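Local coordinates for protein restriction endonuclease (Mycobacterium sp., PDB 4F0Q) that cleaves DNA in a manner dependent on cytosine methylation, working as a tetrameric restriction endonuclease, at residues 392-395 / 396-400; 278-281 / 282-285; 243-246 / 247-250; 144-147 / 148-151. All coordinates share one frame; numbering follows the deposited sequence.

Contact 1 (392-395 / 396-400); sequences SRQA and QVEII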
# COMPACT_ATOMS: atom_id res chain seq x y z
N SER A 392 6.85 -10.38 19.31
CA SER A 392 8.21 -10.51 19.83
C SER A 392 9.12 -9.43 19.27
O SER A 392 8.83 -8.84 18.23
CB SER A 392 8.77 -11.90 19.50
OG SER A 392 8.85 -12.10 18.10
N ARG A 393 10.23 -9.18 19.96
CA ARG A 393 11.17 -8.15 19.54
C ARG A 393 11.78 -8.49 18.18
O ARG A 393 11.94 -7.61 17.33
CB ARG A 393 12.28 -7.98 20.58
CG ARG A 393 13.17 -6.78 20.32
CD ARG A 393 14.17 -6.56 21.43
NE ARG A 393 14.77 -5.23 21.35
CZ ARG A 393 15.81 -4.92 20.59
NH1 ARG A 393 16.39 -5.84 19.85
NH2 ARG A 393 16.28 -3.67 20.58
N GLN A 394 12.10 -9.76 17.98
CA GLN A 394 12.72 -10.21 16.74
C GLN A 394 11.77 -10.04 15.56
O GLN A 394 12.20 -9.71 14.45
CB GLN A 394 13.17 -11.66 16.86
CG GLN A 394 14.02 -12.14 15.69
CD GLN A 394 15.28 -11.31 15.50
OE1 GLN A 394 15.86 -10.81 16.46
NE2 GLN A 394 15.70 -11.16 14.25
N ALA A 395 10.48 -10.27 15.80
CA ALA A 395 9.47 -10.09 14.76
C ALA A 395 9.44 -8.65 14.28
O ALA A 395 9.51 -8.38 13.09
CB ALA A 395 8.10 -10.51 15.29
N GLN A 396 9.34 -7.72 15.24
CA GLN A 396 9.32 -6.30 14.94
C GLN A 396 10.61 -5.86 14.24
O GLN A 396 10.58 -5.05 13.32
CB GLN A 396 9.11 -5.49 16.22
CG GLN A 396 7.89 -5.91 17.02
CD GLN A 396 7.73 -5.11 18.30
OE1 GLN A 396 7.39 -3.94 18.27
NE2 GLN A 396 7.99 -5.76 19.43
N VAL A 397 11.73 -6.40 14.70
CA VAL A 397 13.03 -6.10 14.10
C VAL A 397 13.07 -6.53 12.63
O VAL A 397 13.52 -5.77 11.77
CB VAL A 397 14.19 -6.77 14.88
CG1 VAL A 397 15.46 -6.81 14.04
CG2 VAL A 397 14.43 -6.05 16.20
N GLU A 398 12.59 -7.73 12.36
CA GLU A 398 12.57 -8.25 10.99
C GLU A 398 11.55 -7.50 10.12
O GLU A 398 11.72 -7.42 8.90
CB GLU A 398 12.29 -9.75 10.99
CG GLU A 398 13.39 -10.57 11.65
CD GLU A 398 13.05 -12.04 11.76
OE1 GLU A 398 13.76 -12.76 12.49
OE2 GLU A 398 12.07 -12.47 11.11
N ILE A 399 10.51 -6.96 10.75
CA ILE A 399 9.53 -6.15 10.03
C ILE A 399 10.13 -4.80 9.62
O ILE A 399 9.97 -4.36 8.49
CB ILE A 399 8.26 -5.91 10.87
CG1 ILE A 399 7.46 -7.21 11.00
CG2 ILE A 399 7.39 -4.83 10.25
CD1 ILE A 399 6.24 -7.08 11.88
N ILE A 400 10.82 -4.16 10.56
CA ILE A 400 11.46 -2.87 10.31
C ILE A 400 12.60 -2.98 9.30
O ILE A 400 12.68 -2.19 8.36
CB ILE A 400 12.00 -2.26 11.62
CG1 ILE A 400 10.85 -1.97 12.59
CG2 ILE A 400 12.77 -0.98 11.33
CD1 ILE A 400 11.30 -1.59 13.97

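Contact 2 (278-281 / 282-285); sequences SGSA and EAAT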
# COMPACT_ATOMS: atom_id res chain seq x y z
N SER A 278 -1.69 -2.00 33.89
CA SER A 278 -1.94 -3.14 34.78
C SER A 278 -3.40 -3.26 35.21
O SER A 278 -4.06 -4.25 34.91
CB SER A 278 -1.03 -3.08 36.00
OG SER A 278 -1.25 -4.19 36.86
N GLY A 279 -3.89 -2.25 35.93
CA GLY A 279 -5.25 -2.29 36.45
C GLY A 279 -6.23 -1.47 35.64
O GLY A 279 -7.31 -1.13 36.12
N SER A 280 -5.86 -1.16 34.40
CA SER A 280 -6.69 -0.35 33.52
C SER A 280 -7.98 -1.07 33.13
O SER A 280 -8.11 -2.27 33.33
CB SER A 280 -5.91 0.05 32.27
OG SER A 280 -5.47 -1.10 31.57
N ALA A 281 -8.91 -0.32 32.56
CA ALA A 281 -10.16 -0.89 32.07
C ALA A 281 -9.91 -1.69 30.80
O ALA A 281 -10.57 -2.70 30.53
CB ALA A 281 -11.19 0.20 31.82
N GLU A 282 -8.94 -1.23 30.02
CA GLU A 282 -8.57 -1.89 28.77
C GLU A 282 -7.91 -3.24 29.05
O GLU A 282 -7.96 -4.15 28.23
CB GLU A 282 -7.65 -1.00 27.95
CG GLU A 282 -8.24 0.37 27.64
CD GLU A 282 -7.35 1.22 26.76
OE1 GLU A 282 -6.19 0.84 26.54
OE2 GLU A 282 -7.82 2.29 26.30
N ALA A 283 -7.28 -3.36 30.22
CA ALA A 283 -6.68 -4.62 30.64
C ALA A 283 -7.76 -5.66 30.91
O ALA A 283 -7.67 -6.79 30.43
CB ALA A 283 -5.83 -4.41 31.88
N ALA A 284 -8.77 -5.26 31.67
CA ALA A 284 -9.91 -6.12 31.97
C ALA A 284 -10.64 -6.49 30.68
O ALA A 284 -11.07 -7.63 30.50
CB ALA A 284 -10.85 -5.44 32.94
N THR A 285 -10.78 -5.50 29.80
CA THR A 285 -11.40 -5.72 28.49
C THR A 285 -10.64 -6.78 27.71
O THR A 285 -11.24 -7.70 27.15
CB THR A 285 -11.44 -4.42 27.67
OG1 THR A 285 -12.28 -3.46 28.33
CG2 THR A 285 -12.00 -4.69 26.28

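Contact 3 (243-246 / 247-250); sequences ESWI and RWVR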
# COMPACT_ATOMS: atom_id res chain seq x y z
N GLU A 243 10.52 28.75 11.88
CA GLU A 243 10.56 28.81 10.42
C GLU A 243 9.41 28.01 9.80
O GLU A 243 8.89 28.37 8.75
CB GLU A 243 11.90 28.29 9.90
CG GLU A 243 13.10 29.14 10.28
CD GLU A 243 13.25 30.39 9.43
OE1 GLU A 243 12.35 30.66 8.60
OE2 GLU A 243 14.26 31.10 9.59
N SER A 244 9.03 26.93 10.47
CA SER A 244 7.95 26.07 9.99
C SER A 244 6.61 26.81 9.97
O SER A 244 5.82 26.65 9.04
CB SER A 244 7.84 24.81 10.86
OG SER A 244 7.62 25.15 12.22
N TRP A 245 6.38 27.61 11.01
CA TRP A 245 5.14 28.37 11.10
C TRP A 245 5.10 29.48 10.06
O TRP A 245 4.04 29.81 9.53
CB TRP A 245 4.96 28.96 12.50
CG TRP A 245 3.58 29.49 12.74
CD1 TRP A 245 3.11 30.73 12.43
CD2 TRP A 245 2.49 28.78 13.33
NE1 TRP A 245 1.79 30.84 12.80
CE2 TRP A 245 1.39 29.66 13.35
CE3 TRP A 245 2.33 27.49 13.85
CZ2 TRP A 245 0.14 29.29 13.87
CZ3 TRP A 245 1.10 27.13 14.36
CH2 TRP A 245 0.02 28.02 14.36
N ILE A 246 6.27 30.06 9.77
CA ILE A 246 6.39 31.07 8.73
C ILE A 246 6.09 30.44 7.37
O ILE A 246 5.37 31.02 6.55
CB ILE A 246 7.80 31.69 8.72
CG1 ILE A 246 8.09 32.35 10.07
CG2 ILE A 246 7.94 32.69 7.59
CD1 ILE A 246 9.48 32.94 10.18
N ARG A 247 6.64 29.25 7.14
CA ARG A 247 6.40 28.51 5.91
C ARG A 247 4.92 28.17 5.76
O ARG A 247 4.38 28.23 4.66
CB ARG A 247 7.24 27.23 5.86
CG ARG A 247 7.01 26.43 4.58
CD ARG A 247 7.56 25.02 4.67
NE ARG A 247 7.05 24.19 3.58
CZ ARG A 247 7.35 22.91 3.41
NH1 ARG A 247 8.17 22.30 4.25
NH2 ARG A 247 6.84 22.24 2.39
N TRP A 248 4.27 27.81 6.86
CA TRP A 248 2.84 27.53 6.82
C TRP A 248 2.04 28.78 6.50
O TRP A 248 1.10 28.74 5.72
CB TRP A 248 2.35 26.92 8.14
CG TRP A 248 0.85 26.86 8.19
CD1 TRP A 248 0.05 25.92 7.61
CD2 TRP A 248 -0.03 27.79 8.84
NE1 TRP A 248 -1.27 26.20 7.86
CE2 TRP A 248 -1.34 27.34 8.61
CE3 TRP A 248 0.17 28.95 9.59
CZ2 TRP A 248 -2.45 28.01 9.12
CZ3 TRP A 248 -0.93 29.62 10.08
CH2 TRP A 248 -2.23 29.15 9.85
N VAL A 249 2.42 29.89 7.13
CA VAL A 249 1.77 31.17 6.87
C VAL A 249 1.86 31.52 5.39
O VAL A 249 0.89 31.95 4.78
CB VAL A 249 2.38 32.30 7.73
CG1 VAL A 249 2.01 33.67 7.17
CG2 VAL A 249 1.93 32.18 9.18
N ARG A 250 3.04 31.30 4.80
CA ARG A 250 3.24 31.58 3.38
C ARG A 250 2.45 30.64 2.47
O ARG A 250 1.72 31.10 1.59
CB ARG A 250 4.73 31.51 3.03
CG ARG A 250 5.03 31.90 1.59
CD ARG A 250 6.51 31.76 1.24
NE ARG A 250 6.93 30.37 1.16
CZ ARG A 250 7.66 29.75 2.09
NH1 ARG A 250 8.06 30.41 3.17
NH2 ARG A 250 8.00 28.48 1.93

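Contact 4 (144-147 / 148-151); sequences GTTR and EERL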
# COMPACT_ATOMS: atom_id res chain seq x y z
N GLY A 144 -7.09 29.38 6.55
CA GLY A 144 -7.23 30.64 5.85
C GLY A 144 -6.84 30.54 4.39
O GLY A 144 -5.84 29.91 4.05
N THR A 145 -7.64 31.15 3.53
CA THR A 145 -7.44 31.03 2.09
C THR A 145 -6.33 31.93 1.56
O THR A 145 -5.93 31.82 0.40
CB THR A 145 -8.74 31.34 1.31
OG1 THR A 145 -9.15 32.68 1.58
CG2 THR A 145 -9.84 30.38 1.73
N THR A 146 -5.84 32.83 2.41
CA THR A 146 -4.73 33.71 2.03
C THR A 146 -3.67 33.75 3.12
O THR A 146 -3.92 33.34 4.26
CB THR A 146 -5.21 35.15 1.76
OG1 THR A 146 -5.80 35.69 2.95
CG2 THR A 146 -6.22 35.18 0.63
N ARG A 147 -2.49 34.25 2.78
CA ARG A 147 -1.42 34.42 3.75
C ARG A 147 -1.84 35.45 4.79
O ARG A 147 -1.47 35.35 5.96
CB ARG A 147 -0.14 34.88 3.05
CG ARG A 147 1.04 35.07 3.98
CD ARG A 147 2.29 35.51 3.24
NE ARG A 147 3.45 35.57 4.12
CZ ARG A 147 3.78 36.63 4.86
NH1 ARG A 147 3.03 37.72 4.82
NH2 ARG A 147 4.85 36.59 5.64
N GLU A 148 -2.62 36.43 4.36
CA GLU A 148 -3.08 37.50 5.23
C GLU A 148 -4.00 36.97 6.33
O GLU A 148 -3.98 37.46 7.46
CB GLU A 148 -3.81 38.57 4.42
CG GLU A 148 -3.92 39.91 5.12
CD GLU A 148 -2.58 40.60 5.26
OE1 GLU A 148 -1.74 40.46 4.34
OE2 GLU A 148 -2.37 41.29 6.28
N GLU A 149 -4.81 35.97 5.99
CA GLU A 149 -5.70 35.35 6.97
C GLU A 149 -4.93 34.45 7.92
O GLU A 149 -5.23 34.39 9.11
CB GLU A 149 -6.81 34.56 6.27
CG GLU A 149 -7.80 35.43 5.51
CD GLU A 149 -8.94 34.63 4.91
OE1 GLU A 149 -8.92 33.38 5.03
OE2 GLU A 149 -9.86 35.24 4.33
N ARG A 150 -3.94 33.74 7.39
CA ARG A 150 -3.14 32.82 8.19
C ARG A 150 -2.22 33.56 9.17
O ARG A 150 -1.77 32.99 10.16
CB ARG A 150 -2.33 31.88 7.29
CG ARG A 150 -3.20 30.94 6.47
CD ARG A 150 -2.36 29.92 5.71
NE ARG A 150 -1.58 30.53 4.64
CZ ARG A 150 -2.04 30.71 3.40
NH1 ARG A 150 -3.27 30.34 3.08
NH2 ARG A 150 -1.26 31.27 2.48
N LEU A 151 -1.94 34.82 8.87
CA LEU A 151 -1.15 35.66 9.76
C LEU A 151 -1.88 35.89 11.08
O LEU A 151 -1.26 36.11 12.12
CB LEU A 151 -0.85 37.01 9.10
CG LEU A 151 0.29 37.06 8.08
CD1 LEU A 151 0.25 38.35 7.29
CD2 LEU A 151 1.63 36.92 8.79
O HOH W 1 1.28 38.88 3.58

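Contact 1 (392-395 / 396-400)
E398 OE1 is gripped by two groups: Q394 NE2 at 3.1 Å and the guanidinium of R372 of the second subunit. The contact runs from the N-cap S392 through most of helix 393-401, in the PDDEXK endonuclease region. Q394 NE2 gives its N-H to the anti lone pair of OE1, at an N-H...O angle of 160°. OE1 lies in the amide plane of Q394, while the amide and carboxylate planes stand 65° apart. The bend of Q394 at chi2 (59°) folds its amide over toward the next turn, where E398 waits. E398 OE2 forms a salt bridge with R376 of the second subunit. The carboxylate thus links the helix to that subunit, and the arginines probably favour its ionised form. At the helix start, S392 OG takes a weak bond from A395 N and is also bonded to V365 O. S392 O accepts the regular helical bond from Q396 N at 3.2 Å. Q396 NE2 adds a weak bond to it and has a further partner in Q269 O. On the side facing R393, V397 CG2 lies 3.1 Å from R393 O, with R393 NH1 4.1 Å from the same methyl.

Contact 2 (278-281 / 282-285)
S280 reaches across to A283 as the N-cap of helix 281-292. Its CB leaves the backbone just before the first turn and lies 4.0 Å from E282 N. One bond further, OG sits between the backbone N and the carbonyl carbon (chi1 58°). That torsion turns the hydroxyl back over the opening turn. There OG accepts from A283 N at 3.2 Å, a capping bond with an N-H...O angle of 136°. A283 CB is almost as near, 3.3 Å from OG, so the methyl packs against the capping oxygen. OG has a second partner in A277 O, which ties the preceding loop to the helix start. S280 O takes weak bonds from A283 N and A284 N. A firmer bond set follows one residue later. A281 O accepts both T285 N and T285 OG1, each at 2.9 Å. The two donors come from opposite faces of the carbonyl plane. T285 OG1 stands 38° out of that plane, whereas T285 N is tilted less. On the helix side that meets helix 411-425, A281, E282 and T285 all touch R419. P276 packs on E282 and A283. In the loop, S278 O closes against the A283 methyl, 3.5 Å from its CB.

Contact 3 (243-246 / 247-250)
W245 and W248 each set CG opposite their own backbone N, with chi1 at -167° and 170°. Both indoles therefore leave helix 243-251 in the same direction and lie side by side, one turn apart along this amphipathic helix. The helix belongs to the AspBHI-type N-terminal region, of the PUA clan. Its tryptophan side packs on the large mixed sheet, where both rings touch I183 of strand 175-193. The six-membered rings have centroids 5.1 Å apart and planes 54° from each other, an oblique pairing. W248 CE3 sits 4.0 Å above one face of the W245 ring, offset toward its rim. W245 CZ2 and W248 CZ3 are also 4.0 Å apart. W245 O lies in the plane of the W248 indole, at its edge. W223 meets W245 edge-to-face and so extends the aromatic cluster. V249 adds an aliphatic contact: its CG2 comes obliquely to the W245 indole, 3.7 Å from CD1. Regular helical bonds run beneath these side chains, among them W248 N to S244 O at 2.9 Å. On another side, R247 NH2 makes a salt bridge with E321 of the fourth subunit, so one short helix serves both the core and the tetramer interface. S244 OG is held by S212 O. V249 CG2 also closes to 3.2 Å from W245 O.

Contact 4 (144-147 / 148-151)
T146 OG1 accepts from E149 N at 3.2 Å, the main capping bond of this turn. Among the backbone bonds, R150 N reaches T146 O at 3.2 Å and L151 N reaches R147 O at 3.0 Å. Charged side chains turn back onto the loop. T145 N donates to E149 OE1 at 3.0 Å, meeting it from above the carboxylate plane. The same oxygen forms a salt bridge with R140, so two donors hold OE1. R150 NH1 donates to G144 O at 2.8 Å, and G144 O is only 15° out of the guanidinium plane. The bend at chi3 (-69°) folds this guanidinium back over the helix start, where T146 O lies 3.2 Å above its centre. R150 NH2 goes on to N425 O of the fourth subunit. T145 OG1 is likewise bonded to S200 OG of that subunit. In van der Waals contact, L151 CD2 lies over one face of the R147 guanidinium, and L151 CD1 is 3.8 Å from R147 NH1. E148 OE2 forms a salt bridge with R79. The whole is a threonine N-cap opening the short helix 147-150, with its loop tied down by side chains from the first turn.

In the fold
Along the chain the order is contact 4, contact 3, contact 2, contact 1. Contacts 4 and 3 belong to the AspBHI-type N-terminal region, and their centres are 11 Å apart. They touch through R150 NE and V249 O, a probable hydrogen bond of 2.9 Å that joins helices 147-150 and 243-251. Both meet the fourth subunit. Contact 1 lies in the endonuclease region, on the helix between strands 381-387 and 406-409 of the five-stranded sheet, and meets the second and third subunits. Contact 2 opens helix 281-292, its centre 26 Å from that of contact 1, and no other chain of the assembly touches it. Centres of contacts 2 and 4 are 46 Å apart. Tetramer contacts thus involve both regions.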